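PDB 3DZM: hypothetical conserved protein from Thermus thermophilus, which is of unknown function but forms a beta-barrel in the outer membrane of Thermus thermophilus and binds a calcium ion. Local coordinates for residues A[12-17]-A[28-33]; A[76-81]-A[111-116]; A[130-135]-A[163-168]; A[149-154]-A[208-213]. All blocks are in the same frame, centred on the assembly; numbering follows the deposited sequence.

Interaction 1. Residues A[12-17]-A[28-33]; sequences SVEAGA and AVVAED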
loop_
_atom_site.group_PDB
_atom_site.type_symbol
_atom_site.label_atom_id
_atom_site.label_comp_id
_atom_site.label_asym_id
_atom_site.label_seq_id
_atom_site.Cartn_x
_atom_site.Cartn_y
_atom_site.Cartn_z
ATOM N N SER A 12 11.067 -12.840 14.739
ATOM C CA SER A 12 9.655 -13.228 14.757
ATOM C C SER A 12 9.076 -13.004 13.392
ATOM O O SER A 12 9.613 -12.254 12.586
ATOM C CB SER A 12 8.833 -12.450 15.787
ATOM O OG SER A 12 9.683 -11.792 16.706
ATOM N N VAL A 13 7.972 -13.673 13.125
ATOM C CA VAL A 13 7.255 -13.431 11.895
ATOM C C VAL A 13 5.937 -12.826 12.368
ATOM O O VAL A 13 5.366 -13.265 13.380
ATOM C CB VAL A 13 7.106 -14.750 11.039
ATOM C CG1 VAL A 13 6.601 -15.893 11.896
ATOM C CG2 VAL A 13 6.200 -14.555 9.818
ATOM N N GLU A 14 5.491 -11.792 11.658
ATOM C CA GLU A 14 4.343 -11.005 12.060
ATOM C C GLU A 14 3.345 -10.943 10.898
ATOM O O GLU A 14 3.708 -10.621 9.772
ATOM C CB GLU A 14 4.842 -9.607 12.464
ATOM C CG GLU A 14 3.807 -8.634 13.012
ATOM C CD GLU A 14 4.168 -7.171 12.699
ATOM O OE1 GLU A 14 4.978 -6.567 13.442
ATOM O OE2 GLU A 14 3.627 -6.628 11.699
ATOM N N ALA A 15 2.088 -11.257 11.170
ATOM C CA ALA A 15 1.007 -11.083 10.187
ATOM C C ALA A 15 0.062 -10.015 10.690
ATOM O O ALA A 15 -0.254 -9.984 11.885
ATOM C CB ALA A 15 0.217 -12.425 9.974
ATOM N N GLY A 16 -0.401 -9.139 9.805
ATOM C CA GLY A 16 -1.395 -8.172 10.221
ATOM C C GLY A 16 -2.457 -7.887 9.206
ATOM O O GLY A 16 -2.253 -8.051 8.017
ATOM N N ALA A 17 -3.604 -7.435 9.673
ATOM C CA ALA A 17 -4.720 -7.143 8.779
ATOM C C ALA A 17 -5.252 -5.765 9.117
ATOM O O ALA A 17 -5.173 -5.336 10.265
ATOM C CB ALA A 17 -5.835 -8.203 8.952
ATOM N N ALA A 28 5.507 -9.848 7.744
ATOM C CA ALA A 28 6.798 -9.233 8.024
ATOM C C ALA A 28 7.663 -10.150 8.852
ATOM O O ALA A 28 7.161 -11.066 9.516
ATOM C CB ALA A 28 6.641 -7.845 8.720
ATOM N N VAL A 29 8.971 -9.915 8.768
ATOM C CA VAL A 29 9.922 -10.515 9.686
ATOM C C VAL A 29 10.501 -9.370 10.498
ATOM O O VAL A 29 10.818 -8.315 9.954
ATOM C CB VAL A 29 11.020 -11.352 8.955
ATOM C CG1 VAL A 29 11.747 -10.527 7.870
ATOM C CG2 VAL A 29 12.022 -11.924 9.951
ATOM N N VAL A 30 10.574 -9.562 11.805
ATOM C CA VAL A 30 11.150 -8.589 12.736
ATOM C C VAL A 30 12.368 -9.172 13.421
ATOM O O VAL A 30 12.384 -10.339 13.779
ATOM C CB VAL A 30 10.202 -8.310 13.888
ATOM C CG1 VAL A 30 10.708 -7.120 14.686
ATOM C CG2 VAL A 30 8.790 -8.107 13.382
ATOM N N ALA A 31 13.375 -8.355 13.643
ATOM C CA ALA A 31 14.537 -8.787 14.385
ATOM C C ALA A 31 14.743 -7.765 15.477
ATOM O O ALA A 31 14.767 -6.583 15.214
ATOM C CB ALA A 31 15.726 -8.842 13.475
ATOM N N GLU A 32 14.867 -8.218 16.713
ATOM C CA GLU A 32 14.969 -7.304 17.835
ATOM C C GLU A 32 15.904 -7.898 18.867
ATOM O O GLU A 32 16.242 -9.073 18.766
ATOM C CB GLU A 32 13.582 -7.019 18.414
ATOM C CG GLU A 32 12.838 -8.245 18.879
ATOM C CD GLU A 32 11.324 -8.115 18.767
ATOM O OE1 GLU A 32 10.768 -7.074 19.195
ATOM O OE2 GLU A 32 10.698 -9.078 18.251
ATOM N N ASP A 33 16.334 -7.088 19.840
ATOM C CA ASP A 33 17.408 -7.493 20.758
ATOM C C ASP A 33 18.650 -7.875 19.958
ATOM O O ASP A 33 19.147 -8.996 20.070
ATOM C CB ASP A 33 16.982 -8.675 21.654
ATOM C CG ASP A 33 15.909 -8.289 22.684
ATOM O OD1 ASP A 33 15.527 -7.093 22.751
ATOM O OD2 ASP A 33 15.449 -9.191 23.428
#
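Glu-14 sets its CG anti to the backbone N (chi1 -176°) and its chain runs on extended; its OE1 ends 4.1 Å from Val-30 CG2, the branch that lies beside the backbone N of Val-30. The two side chains cross obliquely on one face of an antiparallel pair formed by the first two long strands of the outer-membrane barrel. That face also carries Ser-12 and Ala-28 and is buried; its charged groups suggest that it is the side turned to the barrel interior. The polar end of Glu-14 is held mainly from beyond the pair, by salt bridges from OE1 to Arg-142 and from OE2 to Arg-43, each on another strand.

Ser-12 with Val-30 and Glu-14 with Ala-28 are hydrogen-bonded pairs, illustrated by Glu-14 N to Ala-28 O at 2.8 Å and Val-30 N to Ser-12 O at 3.0 Å. Between them sits the non-hydrogen-bonded pair Val-13 and Val-29, whose side chains project from the other face. In each valine CG2 is the branch nearest a carbonyl of the partner strand: Val-13 CG2 lies 3.6 Å from Ala-28 O, and Val-29 CG2 is equally far from Ser-12 O. At the far end Glu-32 OE1 makes a salt bridge with Lys-91, while Ser-12 OG gives Glu-32 OE2 a weak hydrogen bond of 3.3 Å.

Interaction 2. Residues A[76-81]-A[111-116]; sequences SEWGQN and FFSGGY. With CA (calcium ion), chain D; C8E ((hydroxyethyloxy)tri(ethyloxy)octane), chain E.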
loop_
_atom_site.group_PDB
_atom_site.type_symbol
_atom_site.label_atom_id
_atom_site.label_comp_id
_atom_site.label_asym_id
_atom_site.label_seq_id
_atom_site.Cartn_x
_atom_site.Cartn_y
_atom_site.Cartn_z
ATOM N N SER A 76 -16.084 -2.662 -14.789
ATOM C CA SER A 76 -15.594 -3.116 -13.480
ATOM C C SER A 76 -14.260 -2.472 -13.159
ATOM O O SER A 76 -13.301 -2.685 -13.879
ATOM C CB SER A 76 -15.366 -4.631 -13.468
ATOM O OG SER A 76 -16.514 -5.364 -13.853
ATOM N N GLU A 77 -14.199 -1.706 -12.071
ATOM C CA GLU A 77 -12.958 -1.105 -11.611
ATOM C C GLU A 77 -12.285 -2.022 -10.608
ATOM O O GLU A 77 -12.943 -2.743 -9.857
ATOM C CB GLU A 77 -13.225 0.250 -10.971
ATOM C CG GLU A 77 -11.976 1.056 -10.602
ATOM C CD GLU A 77 -12.292 2.515 -10.213
ATOM O OE1 GLU A 77 -13.304 3.086 -10.697
ATOM O OE2 GLU A 77 -11.511 3.100 -9.435
ATOM N N TRP A 78 -10.960 -2.000 -10.598
ATOM C CA TRP A 78 -10.211 -2.782 -9.636
ATOM C C TRP A 78 -8.891 -2.004 -9.376
ATOM O O TRP A 78 -8.445 -1.240 -10.217
ATOM C CB TRP A 78 -9.978 -4.193 -10.214
ATOM C CG TRP A 78 -9.062 -4.121 -11.372
ATOM C CD1 TRP A 78 -9.392 -3.861 -12.683
ATOM C CD2 TRP A 78 -7.633 -4.194 -11.325
ATOM N NE1 TRP A 78 -8.246 -3.820 -13.458
ATOM C CE2 TRP A 78 -7.158 -4.017 -12.647
ATOM C CE3 TRP A 78 -6.708 -4.404 -10.296
ATOM C CZ2 TRP A 78 -5.802 -4.041 -12.956
ATOM C CZ3 TRP A 78 -5.373 -4.450 -10.611
ATOM C CH2 TRP A 78 -4.932 -4.256 -11.931
ATOM N N GLY A 79 -8.282 -2.178 -8.208
ATOM C CA GLY A 79 -7.016 -1.531 -7.903
ATOM C C GLY A 79 -6.292 -2.248 -6.800
ATOM O O GLY A 79 -6.914 -2.850 -5.951
ATOM N N GLN A 80 -4.969 -2.218 -6.805
ATOM C CA GLN A 80 -4.249 -2.799 -5.681
ATOM C C GLN A 80 -2.933 -2.082 -5.392
ATOM O O GLN A 80 -2.412 -1.382 -6.274
ATOM C CB GLN A 80 -4.008 -4.265 -5.924
ATOM C CG GLN A 80 -3.316 -4.515 -7.220
ATOM C CD GLN A 80 -2.881 -5.939 -7.361
ATOM O OE1 GLN A 80 -3.705 -6.823 -7.461
ATOM N NE2 GLN A 80 -1.575 -6.171 -7.368
ATOM N N ASN A 81 -2.437 -2.226 -4.151
ATOM C CA ASN A 81 -1.080 -1.786 -3.777
ATOM C C ASN A 81 -0.350 -2.937 -3.187
ATOM O O ASN A 81 -0.900 -3.632 -2.325
ATOM C CB ASN A 81 -1.079 -0.633 -2.780
ATOM C CG ASN A 81 -1.575 0.643 -3.385
ATOM O OD1 ASN A 81 -0.986 1.169 -4.306
ATOM N ND2 ASN A 81 -2.656 1.152 -2.872
ATOM N N PHE A 111 4.072 -0.953 -5.350
ATOM C CA PHE A 111 3.604 -1.298 -6.694
ATOM C C PHE A 111 2.104 -1.091 -6.782
ATOM O O PHE A 111 1.325 -1.880 -6.282
ATOM C CB PHE A 111 4.093 -2.710 -7.091
ATOM C CG PHE A 111 5.556 -2.843 -6.965
ATOM C CD1 PHE A 111 6.385 -2.540 -8.040
ATOM C CD2 PHE A 111 6.132 -3.098 -5.719
ATOM C CE1 PHE A 111 7.768 -2.592 -7.893
ATOM C CE2 PHE A 111 7.514 -3.131 -5.564
ATOM C CZ PHE A 111 8.333 -2.880 -6.644
ATOM N N PHE A 112 1.717 0.028 -7.376
ATOM C CA PHE A 112 0.317 0.337 -7.629
ATOM C C PHE A 112 -0.141 -0.122 -9.002
ATOM O O PHE A 112 0.581 -0.018 -9.976
ATOM C CB PHE A 112 0.057 1.846 -7.519
ATOM C CG PHE A 112 -1.269 2.269 -8.114
ATOM C CD1 PHE A 112 -2.432 2.161 -7.386
ATOM C CD2 PHE A 112 -1.350 2.726 -9.420
ATOM C CE1 PHE A 112 -3.640 2.534 -7.919
ATOM C CE2 PHE A 112 -2.577 3.103 -9.977
ATOM C CZ PHE A 112 -3.720 3.005 -9.221
ATOM N N SER A 113 -1.369 -0.600 -9.068
ATOM C CA SER A 113 -2.000 -0.935 -10.340
ATOM C C SER A 113 -3.519 -1.093 -10.269
ATOM O O SER A 113 -4.063 -1.635 -9.325
ATOM C CB SER A 113 -1.377 -2.193 -10.945
ATOM O OG SER A 113 -1.645 -3.324 -10.145
ATOM N N GLY A 114 -4.207 -0.606 -11.284
ATOM C CA GLY A 114 -5.617 -0.909 -11.439
ATOM C C GLY A 114 -6.119 -0.462 -12.787
ATOM O O GLY A 114 -5.349 -0.228 -13.702
ATOM N N GLY A 115 -7.425 -0.323 -12.893
ATOM C CA GLY A 115 -8.073 0.096 -14.121
ATOM C C GLY A 115 -9.460 -0.508 -14.159
ATOM O O GLY A 115 -10.051 -0.772 -13.112
ATOM N N TYR A 116 -9.980 -0.739 -15.359
ATOM C CA TYR A 116 -11.305 -1.332 -15.506
ATOM C C TYR A 116 -11.376 -2.396 -16.604
ATOM O O TYR A 116 -10.546 -2.438 -17.513
ATOM C CB TYR A 116 -12.339 -0.248 -15.768
ATOM C CG TYR A 116 -12.090 0.491 -17.042
ATOM C CD1 TYR A 116 -12.782 0.160 -18.203
ATOM C CD2 TYR A 116 -11.147 1.514 -17.100
ATOM C CE1 TYR A 116 -12.550 0.830 -19.393
ATOM C CE2 TYR A 116 -10.905 2.194 -18.289
ATOM C CZ TYR A 116 -11.618 1.842 -19.428
ATOM O OH TYR A 116 -11.397 2.506 -20.604
HETATM CA CA CA D . -13.335 4.615 -8.054
HETATM C C1 C8E E . -4.196 11.955 8.031
HETATM C C2 C8E E . -3.120 12.166 6.957
HETATM C C3 C8E E . -3.680 12.606 5.597
HETATM C C4 C8E E . -3.271 14.043 5.235
HETATM C C5 C8E E . -3.282 14.349 3.733
HETATM C C6 C8E E . -4.482 15.161 3.218
HETATM C C7 C8E E . -5.404 14.346 2.303
HETATM C C8 C8E E . -4.769 12.998 1.943
HETATM O O9 C8E E . -5.125 12.485 0.664
HETATM C C10 C8E E . -4.023 12.494 -0.234
HETATM C C11 C8E E . -4.159 11.458 -1.350
HETATM O O12 C8E E . -3.480 10.262 -1.014
HETATM C C13 C8E E . -3.934 9.146 -1.764
HETATM C C14 C8E E . -3.787 7.825 -1.002
HETATM O O15 C8E E . -5.039 7.163 -0.948
HETATM C C16 C8E E . -5.048 6.060 -0.065
HETATM C C17 C8E E . -4.275 4.890 -0.678
HETATM O O18 C8E E . -5.126 4.028 -1.415
HETATM C C19 C8E E . -5.394 4.508 -2.711
HETATM C C20 C8E E . -4.056 4.664 -3.425
HETATM O O21 C8E E . -3.690 3.459 -4.039
#
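The indole of Trp-78 lies flat over the glycine backbone of the partner strand. One face covers Gly-114 CA, which forms a CH-pi contact 3.4 Å from the centroid of the six-membered ring and only 10° off its normal, and Gly-115 N lies over the same face, 3.6 Å above the plane. At the ring edge, in plane, is Gln-80 CG of its own strand. The Phe-112 ring, by contrast, is met edge-on by Asn-81 OD1, which is 3.5 Å from CD1.

Trp-78 CG stands between its backbone N and the carbonyl carbon (chi1 68°), a position that starts the indole across the neighbouring strand. An alanine here would remove the indole and would probably leave a gap over Gly-114 and Gly-115, with the CH-pi contact lost. Between the strands, Trp-78 N bonds Gly-115 O at 2.9 Å, and Gln-80 N bonds Ser-113 O at 2.7 Å.

On the other face of the sheet Asn-81 ND2 donates a nearly straight bond of 2.8 Å to O21 of a detergent molecule, while Asn-81 OD1 is engaged by Asn-110. Glu-77, its chain extended, brings OE2 to 2.7 Å from the calcium ion; its OE1 makes a salt bridge with Lys-70 and accepts a hydrogen bond from Trp-66 NE1. The arrangement is an antiparallel barrel hairpin whose end supplies one ligand of a calcium site completed by Asp-52, Leu-54 and Asp-56.

Interaction 3. Residues A[130-135]-A[163-168]; sequences ISSNQL and FQACFT. With C8E ((hydroxyethyloxy)tri(ethyloxy)octane), chain F.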
loop_
_atom_site.group_PDB
_atom_site.type_symbol
_atom_site.label_atom_id
_atom_site.label_comp_id
_atom_site.label_asym_id
_atom_site.label_seq_id
_atom_site.Cartn_x
_atom_site.Cartn_y
_atom_site.Cartn_z
ATOM N N ILE A 130 -3.545 0.771 -15.546
ATOM C CA ILE A 130 -2.484 1.731 -15.277
ATOM C C ILE A 130 -1.617 1.277 -14.083
ATOM O O ILE A 130 -2.055 0.522 -13.240
ATOM C CB ILE A 130 -3.076 3.128 -15.062
ATOM C CG1 ILE A 130 -1.974 4.184 -14.981
ATOM C CG2 ILE A 130 -3.999 3.136 -13.839
ATOM C CD1 ILE A 130 -2.341 5.482 -15.658
ATOM N N SER A 131 -0.369 1.719 -14.046
ATOM C CA SER A 131 0.635 1.257 -13.069
ATOM C C SER A 131 1.586 2.393 -12.656
ATOM O O SER A 131 1.896 3.288 -13.451
ATOM C CB SER A 131 1.467 0.135 -13.671
ATOM O OG SER A 131 0.823 -1.099 -13.449
ATOM N N SER A 132 2.030 2.359 -11.405
ATOM C CA SER A 132 3.043 3.279 -10.929
ATOM C C SER A 132 3.852 2.609 -9.849
ATOM O O SER A 132 3.292 2.023 -8.944
ATOM C CB SER A 132 2.398 4.559 -10.394
ATOM O OG SER A 132 3.314 5.634 -10.412
ATOM N N ASN A 133 5.173 2.687 -9.943
ATOM C CA ASN A 133 6.036 2.192 -8.870
ATOM C C ASN A 133 6.657 3.341 -8.127
ATOM O O ASN A 133 7.380 4.127 -8.728
ATOM C CB ASN A 133 7.145 1.321 -9.415
ATOM C CG ASN A 133 6.629 0.163 -10.215
ATOM O OD1 ASN A 133 5.440 -0.111 -10.231
ATOM N ND2 ASN A 133 7.522 -0.508 -10.907
ATOM N N GLN A 134 6.394 3.441 -6.827
ATOM C CA GLN A 134 6.831 4.620 -6.105
ATOM C C GLN A 134 7.687 4.346 -4.911
ATOM O O GLN A 134 7.567 3.335 -4.265
ATOM C CB GLN A 134 5.658 5.491 -5.703
ATOM C CG GLN A 134 4.645 5.673 -6.780
ATOM C CD GLN A 134 3.429 6.401 -6.282
ATOM O OE1 GLN A 134 2.358 5.815 -6.188
ATOM N NE2 GLN A 134 3.584 7.686 -5.954
ATOM N N LEU A 135 8.568 5.292 -4.644
ATOM C CA LEU A 135 9.401 5.272 -3.475
ATOM C C LEU A 135 8.667 6.085 -2.399
ATOM O O LEU A 135 8.189 7.156 -2.667
ATOM C CB LEU A 135 10.783 5.849 -3.838
ATOM C CG LEU A 135 11.671 6.265 -2.671
ATOM C CD1 LEU A 135 12.104 5.040 -1.879
ATOM C CD2 LEU A 135 12.871 7.001 -3.166
ATOM N N PHE A 163 6.278 9.710 -3.286
ATOM C CA PHE A 163 6.627 10.619 -4.373
ATOM C C PHE A 163 6.009 10.182 -5.702
ATOM O O PHE A 163 6.091 9.020 -6.094
ATOM C CB PHE A 163 8.152 10.683 -4.510
ATOM C CG PHE A 163 8.832 11.178 -3.293
ATOM C CD1 PHE A 163 8.995 12.549 -3.078
ATOM C CD2 PHE A 163 9.285 10.293 -2.332
ATOM C CE1 PHE A 163 9.625 13.027 -1.931
ATOM C CE2 PHE A 163 9.913 10.770 -1.149
ATOM C CZ PHE A 163 10.083 12.127 -0.958
ATOM N N GLN A 164 5.402 11.120 -6.402
ATOM C CA GLN A 164 4.876 10.840 -7.724
ATOM C C GLN A 164 5.963 10.305 -8.649
ATOM O O GLN A 164 7.104 10.777 -8.656
ATOM C CB GLN A 164 4.221 12.081 -8.349
ATOM C CG GLN A 164 5.170 13.244 -8.461
ATOM C CD GLN A 164 4.562 14.535 -9.026
ATOM O OE1 GLN A 164 3.398 14.854 -8.795
ATOM N NE2 GLN A 164 5.390 15.304 -9.746
ATOM N N ALA A 165 5.565 9.308 -9.428
ATOM C CA ALA A 165 6.425 8.616 -10.344
ATOM C C ALA A 165 5.770 8.560 -11.722
ATOM O O ALA A 165 4.708 9.125 -11.940
ATOM C CB ALA A 165 6.621 7.247 -9.838
ATOM N N CYS A 166 6.395 7.857 -12.655
ATOM C CA CYS A 166 5.804 7.679 -13.974
ATOM C C CYS A 166 4.579 6.767 -13.888
ATOM O O CYS A 166 4.462 5.968 -12.960
ATOM C CB CYS A 166 6.846 7.112 -14.953
ATOM S SG CYS A 166 8.103 8.298 -15.457
ATOM N N PHE A 167 3.668 6.906 -14.846
ATOM C CA PHE A 167 2.543 5.981 -15.019
ATOM C C PHE A 167 2.680 5.177 -16.299
ATOM O O PHE A 167 3.117 5.706 -17.305
ATOM C CB PHE A 167 1.246 6.748 -15.138
ATOM C CG PHE A 167 0.809 7.371 -13.882
ATOM C CD1 PHE A 167 0.244 6.606 -12.879
ATOM C CD2 PHE A 167 0.957 8.723 -13.692
ATOM C CE1 PHE A 167 -0.177 7.192 -11.718
ATOM C CE2 PHE A 167 0.544 9.313 -12.525
ATOM C CZ PHE A 167 -0.031 8.549 -11.548
ATOM N N THR A 168 2.271 3.915 -16.276
ATOM C CA THR A 168 2.310 3.080 -17.474
ATOM C C THR A 168 0.921 2.540 -17.761
ATOM O O THR A 168 0.371 1.841 -16.936
ATOM C CB THR A 168 3.242 1.925 -17.247
ATOM O OG1 THR A 168 4.551 2.441 -17.022
ATOM C CG2 THR A 168 3.277 1.015 -18.433
HETATM C C1 C8E F . 7.160 11.765 5.477
HETATM C C2 C8E F . 7.729 13.155 5.110
HETATM C C3 C8E F . 7.984 13.464 3.617
HETATM C C4 C8E F . 7.661 14.922 3.242
HETATM C C5 C8E F . 6.647 15.130 2.092
HETATM C C6 C8E F . 6.758 16.466 1.322
HETATM C C7 C8E F . 6.255 16.397 -0.130
HETATM C C8 C8E F . 6.984 17.322 -1.125
HETATM O O9 C8E F . 7.231 16.725 -2.399
HETATM C C10 C8E F . 6.060 16.299 -3.093
HETATM C C11 C8E F . 6.320 15.504 -4.396
HETATM O O12 C8E F . 5.300 14.537 -4.690
HETATM C C13 C8E F . 4.393 14.875 -5.738
HETATM C C14 C8E F . 2.927 14.512 -5.431
HETATM O O15 C8E F . 2.445 13.493 -6.304
HETATM C C16 C8E F . 1.102 13.601 -6.773
HETATM C C17 C8E F . 0.099 12.788 -5.938
HETATM O O18 C8E F . -1.195 12.662 -6.521
HETATM C C19 C8E F . -1.562 11.299 -6.718
HETATM C C20 C8E F . -2.969 11.078 -7.301
HETATM O O21 C8E F . -2.897 10.462 -8.583
HETATM O O HOH W 1 2.763 8.312 -9.566
#
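Gln-134 reaches over to Phe-163 with its amide edge. NE2 donates to Phe-163 O at 2.8 Å, the N-H pointing almost straight (175°) and the acceptor lying in the amide plane, yet the donor stands well above the carbonyl plane of Phe-163. A leucine in its place would lack the amide, and Phe-163 O would probably be left without its side-chain mate, with this broken part of the strand less firmly tied to 130-135. Ser-132, OG anti to its backbone N, bonds Cys-166 O at 2.8 Å and takes a hydrogen from a water that also accepts from Ala-165 N. The same OG lies over one face of the Phe-167 ring, whereas Ile-130 crosses that side chain at a slant, CD1 3.8 Å from Phe-167 CB. The Phe-163 ring turns its edge to Leu-135 O.

Pairing resumes where Thr-168 N donates to Ser-131 O (2.9 Å); the return bond is weak. Strand 100-117 flanks segment 130-135; Cys-166 is disulfide-bonded to Cys-184, strand 178-183 adjoins Thr-168, and helix 190-196 packs on Phe-167.

Interaction 4. Residues A[149-154]-A[208-213]; sequences PNLSLV and LGAAYR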
loop_
_atom_site.group_PDB
_atom_site.type_symbol
_atom_site.label_atom_id
_atom_site.label_comp_id
_atom_site.label_asym_id
_atom_site.label_seq_id
_atom_site.Cartn_x
_atom_site.Cartn_y
_atom_site.Cartn_z
ATOM N N PRO A 149 2.922 -18.015 25.207
ATOM C CA PRO A 149 4.307 -18.344 24.848
ATOM C C PRO A 149 4.619 -18.092 23.371
ATOM O O PRO A 149 4.042 -18.772 22.514
ATOM C CB PRO A 149 4.373 -19.853 25.107
ATOM C CG PRO A 149 3.395 -20.078 26.177
ATOM C CD PRO A 149 2.290 -19.080 26.003
ATOM N N ASN A 150 5.524 -17.152 23.092
ATOM C CA ASN A 150 6.028 -16.910 21.735
ATOM C C ASN A 150 5.044 -16.204 20.838
ATOM O O ASN A 150 5.225 -16.166 19.631
ATOM C CB ASN A 150 6.473 -18.212 21.074
ATOM C CG ASN A 150 7.728 -18.766 21.702
ATOM O OD1 ASN A 150 8.592 -18.002 22.143
ATOM N ND2 ASN A 150 7.833 -20.093 21.771
ATOM N N LEU A 151 4.001 -15.633 21.431
ATOM C CA LEU A 151 2.943 -14.998 20.661
ATOM C C LEU A 151 2.529 -13.680 21.297
ATOM O O LEU A 151 2.218 -13.633 22.477
ATOM C CB LEU A 151 1.731 -15.924 20.561
ATOM C CG LEU A 151 0.626 -15.476 19.614
ATOM C CD1 LEU A 151 0.950 -15.931 18.208
ATOM C CD2 LEU A 151 -0.680 -16.044 20.071
ATOM N N SER A 152 2.556 -12.592 20.530
ATOM C CA SER A 152 2.008 -11.331 21.035
ATOM C C SER A 152 1.035 -10.698 20.078
ATOM O O SER A 152 1.134 -10.873 18.866
ATOM C CB SER A 152 3.088 -10.309 21.434
ATOM O OG SER A 152 4.280 -10.512 20.733
ATOM N N LEU A 153 0.075 -9.991 20.661
ATOM C CA LEU A 153 -0.807 -9.122 19.928
ATOM C C LEU A 153 -0.011 -7.903 19.467
ATOM O O LEU A 153 0.799 -7.365 20.217
ATOM C CB LEU A 153 -1.956 -8.703 20.833
ATOM C CG LEU A 153 -3.209 -8.412 20.024
ATOM C CD1 LEU A 153 -3.558 -9.641 19.196
ATOM C CD2 LEU A 153 -4.345 -8.012 20.931
ATOM N N VAL A 154 -0.201 -7.494 18.219
ATOM C CA VAL A 154 0.514 -6.340 17.683
ATOM C C VAL A 154 -0.441 -5.338 17.052
ATOM O O VAL A 154 -1.281 -5.704 16.257
ATOM C CB VAL A 154 1.528 -6.730 16.623
ATOM C CG1 VAL A 154 2.177 -5.490 16.098
ATOM C CG2 VAL A 154 2.567 -7.647 17.183
ATOM N N LEU A 208 -4.159 -4.545 12.904
ATOM C CA LEU A 208 -4.059 -5.487 14.031
ATOM C C LEU A 208 -3.493 -6.784 13.525
ATOM O O LEU A 208 -3.758 -7.172 12.397
ATOM C CB LEU A 208 -5.390 -5.757 14.703
ATOM C CG LEU A 208 -6.070 -4.485 15.192
ATOM C CD1 LEU A 208 -7.452 -4.762 15.772
ATOM C CD2 LEU A 208 -5.169 -3.746 16.197
ATOM N N GLY A 209 -2.689 -7.443 14.351
ATOM C CA GLY A 209 -2.075 -8.686 13.950
ATOM C C GLY A 209 -1.367 -9.359 15.094
ATOM O O GLY A 209 -1.541 -8.975 16.231
ATOM N N ALA A 210 -0.567 -10.370 14.784
ATOM C CA ALA A 210 0.103 -11.147 15.800
ATOM C C ALA A 210 1.519 -11.433 15.370
ATOM O O ALA A 210 1.796 -11.480 14.181
ATOM C CB ALA A 210 -0.657 -12.454 16.025
ATOM N N ALA A 211 2.420 -11.621 16.328
ATOM C CA ALA A 211 3.795 -11.985 15.999
ATOM C C ALA A 211 4.195 -13.234 16.750
ATOM O O ALA A 211 3.970 -13.338 17.950
ATOM C CB ALA A 211 4.739 -10.866 16.309
ATOM N N TYR A 212 4.785 -14.178 16.026
ATOM C CA TYR A 212 5.206 -15.445 16.591
ATOM C C TYR A 212 6.722 -15.455 16.670
ATOM O O TYR A 212 7.379 -15.289 15.652
ATOM C CB TYR A 212 4.697 -16.608 15.714
ATOM C CG TYR A 212 5.096 -17.961 16.240
ATOM C CD1 TYR A 212 4.504 -18.470 17.394
ATOM C CD2 TYR A 212 6.082 -18.716 15.620
ATOM C CE1 TYR A 212 4.869 -19.702 17.921
ATOM C CE2 TYR A 212 6.458 -19.961 16.133
ATOM C CZ TYR A 212 5.843 -20.449 17.295
ATOM O OH TYR A 212 6.191 -21.678 17.840
ATOM N N ARG A 213 7.273 -15.617 17.873
ATOM C CA ARG A 213 8.729 -15.570 18.070
ATOM C C ARG A 213 9.408 -16.871 17.720
ATOM O O ARG A 213 8.746 -17.872 17.525
ATOM C CB ARG A 213 9.114 -15.154 19.503
ATOM C CG ARG A 213 10.634 -15.049 19.755
ATOM C CD ARG A 213 10.954 -14.375 21.092
ATOM N NE ARG A 213 10.134 -13.172 21.282
ATOM C CZ ARG A 213 10.529 -11.923 21.023
ATOM N NH1 ARG A 213 11.750 -11.692 20.574
ATOM N NH2 ARG A 213 9.701 -10.899 21.220
#
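The last two long strands of the beta-barrel run antiparallel here, with Ser-152 opposite Ala-211 and Val-154 opposite Gly-209 as hydrogen-bonded pairs. Ser-152 N donates to Ala-211 O at 3.0 Å, Ala-211 N returns a bond of 2.9 Å to Ser-152 O, and Val-154 N reaches Gly-209 O at 2.8 Å.

The two faces differ as barrel walls do. Val-154 and Ala-211 share the buried one, where Val-154 CG2, anti to its carbonyl carbon, comes 4.0 Å from Ala-211 CB; Glu-14 and Arg-142 lie against both. On the other face are Leu-151, Leu-153, Ala-210 and Tyr-212, largely apolar and more exposed, consistent with a surface facing the membrane. There Leu-151 CD1 approaches the edge of the Tyr-212 ring near its plane, and Leu-153 CD1 rests 3.6 Å from Gly-209 O.

Asn-150, just before the strand, extends the pairing into the turn: its carbonyl O accepts from Arg-213 N at 2.8 Å. The side chains of Asn-150 and Arg-213 cross at about a right angle. Asn-150 CB also packs against the Tyr-212 ring, 3.8 Å from CE1.

All four contacts belong to one curled antiparallel sheet, and they fall into two groups on opposite sides of the chain's centre. Interactions 1 and 4, with centres 8 Å apart, meet where the first and last strands close the barrel: Val-13 O accepts from Tyr-212 N at 2.9 Å. Interactions 2 and 3, centres 13 Å apart, join through Gly-114 O and Ile-130 N at 2.8 Å. Between the groups the centres lie 28 to 34 Å apart, yet strand 151-172 serves both interaction 3 and interaction 4. The calcium ion belongs to the second group: interaction 2 binds it directly, whereas the Ile-130 side chain of interaction 3 stays about 11 Å away.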